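Local coordinates for uncharacterized protein (Bordetella bronchiseptica, PDB 4XG0), which probably acts as a kinase of the DUF1537 family, phosphorylating acid sugars in their catabolic pathways, at residues 135-140 with 221-226. Sequence-based numbering, arbitrary orientation.
Sequences IAVVCP and QRLARA
Leu223 reaches from helix 217-230 to strand 135-139 and divides its two methyl groups between Val137 and Cys139. The contact is wholly apolar. CD1 of Leu223 meets CG1 of Val137 at 3.8 Å, the two side chains lying alongside each other and pointing opposite ways. The other methyl, CD2, lies 3.5 Å from CB of Cys139, a snug fit for a methyl against a methylene, and 3.9 Å from SG of the same residue. The leucine holds its CG anti to the backbone N (chi1 172°), which carries the fork away from the helix and onto the sheet, and its two prongs suit a pair of neighbours two residues apart on one strand. Val137 and Cys139 both point at the helix because side chains alternate along a strand, while Val138 between them points to the other side. A branched valine fits an extended backbone, and a slim cysteine suits the closest approach; the CA atoms of Cys139 and Leu223 are the nearest across the contact, 8.8 Å apart.

All three touching residues are buried. Ile203 of helix 196-205 packs on both Val137 and Leu223, while Cys139 also touches Ala214 in a loop. On an adjoining side of the helix, Ala224 fits its small side chain against helix 240-252.

Strand 135-139 runs parallel between strands 234-238 and 209-212, and helix 217-230 links those two neighbours. The leucine thus packs a crossover helix against the strand it passes over, the packing of a parallel alpha/beta sheet, here within the sugar-binding N-terminal domain.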
# COMPACT_ATOMS: atom_id res chain seq x y z
N ILE A 135 -5.73 11.56 -15.48
CA ILE A 135 -5.69 12.68 -14.53
C ILE A 135 -4.29 12.68 -13.93
O ILE A 135 -3.82 11.64 -13.42
CB ILE A 135 -6.72 12.52 -13.39
CG1 ILE A 135 -8.14 12.42 -13.96
CG2 ILE A 135 -6.60 13.66 -12.38
CD1 ILE A 135 -9.20 12.19 -12.92
N ALA A 136 -3.61 13.81 -13.97
CA ALA A 136 -2.31 13.91 -13.30
C ALA A 136 -2.63 14.41 -11.92
O ALA A 136 -3.17 15.51 -11.78
CB ALA A 136 -1.37 14.89 -14.03
N VAL A 137 -2.29 13.61 -10.92
CA VAL A 137 -2.58 13.91 -9.53
C VAL A 137 -1.27 14.26 -8.88
O VAL A 137 -0.45 13.39 -8.56
CB VAL A 137 -3.26 12.73 -8.84
CG1 VAL A 137 -3.67 13.13 -7.40
CG2 VAL A 137 -4.45 12.24 -9.68
N VAL A 138 -1.07 15.55 -8.67
CA VAL A 138 0.26 16.07 -8.40
C VAL A 138 0.41 16.40 -6.92
O VAL A 138 -0.31 17.26 -6.36
CB VAL A 138 0.51 17.34 -9.22
CG1 VAL A 138 1.89 17.84 -8.97
CG2 VAL A 138 0.33 17.05 -10.70
N CYS A 139 1.37 15.74 -6.29
CA CYS A 139 1.67 16.02 -4.89
C CYS A 139 3.11 15.60 -4.55
O CYS A 139 3.39 14.46 -4.17
CB CYS A 139 0.71 15.26 -3.99
SG CYS A 139 1.10 15.45 -2.22
N PRO A 140 4.04 16.55 -4.64
CA PRO A 140 5.45 16.15 -4.48
C PRO A 140 5.91 16.12 -3.01
O PRO A 140 7.12 16.08 -2.71
CB PRO A 140 6.21 17.22 -5.28
CG PRO A 140 5.19 17.81 -6.19
CD PRO A 140 3.95 17.82 -5.36
N GLN A 221 -0.92 9.03 2.52
CA GLN A 221 -1.56 7.71 2.41
C GLN A 221 -3.02 7.81 1.96
O GLN A 221 -3.51 6.99 1.13
CB GLN A 221 -1.49 6.96 3.74
CG GLN A 221 -2.24 5.60 3.76
CD GLN A 221 -2.19 4.94 5.11
OE1 GLN A 221 -2.77 5.44 6.08
NE2 GLN A 221 -1.48 3.82 5.20
N ARG A 222 -3.74 8.80 2.51
CA ARG A 222 -5.12 9.06 2.11
C ARG A 222 -5.16 9.34 0.63
O ARG A 222 -6.07 8.89 -0.07
CB ARG A 222 -5.72 10.25 2.88
CG ARG A 222 -7.16 10.56 2.55
CD ARG A 222 -7.74 11.67 3.43
NE ARG A 222 -7.32 11.52 4.83
CZ ARG A 222 -6.55 12.37 5.51
NH1 ARG A 222 -6.11 13.51 4.98
NH2 ARG A 222 -6.24 12.08 6.77
N LEU A 223 -4.22 10.15 0.14
CA LEU A 223 -4.18 10.51 -1.27
C LEU A 223 -3.88 9.27 -2.11
O LEU A 223 -4.51 9.05 -3.13
CB LEU A 223 -3.13 11.61 -1.56
CG LEU A 223 -2.85 11.94 -3.02
CD1 LEU A 223 -4.09 12.35 -3.74
CD2 LEU A 223 -1.83 13.04 -3.17
N ALA A 224 -2.93 8.45 -1.66
CA ALA A 224 -2.59 7.22 -2.37
C ALA A 224 -3.81 6.29 -2.46
O ALA A 224 -4.08 5.72 -3.51
CB ALA A 224 -1.45 6.51 -1.67
N ARG A 225 -4.57 6.16 -1.37
CA ARG A 225 -5.78 5.37 -1.39
C ARG A 225 -6.83 5.91 -2.38
O ARG A 225 -7.46 5.13 -3.12
CB ARG A 225 -6.37 5.26 0.01
CG ARG A 225 -5.48 4.45 0.93
CD ARG A 225 -6.01 4.34 2.35
NE ARG A 225 -5.26 3.31 3.07
CZ ARG A 225 -5.28 3.10 4.39
NH1 ARG A 225 -6.01 3.87 5.19
NH2 ARG A 225 -4.55 2.12 4.90
N ALA A 226 -7.03 7.22 -2.39
CA ALA A 226 -7.91 7.85 -3.35
C ALA A 226 -7.46 7.56 -4.76
O ALA A 226 -8.27 7.27 -5.62
CB ALA A 226 -7.98 9.37 -3.12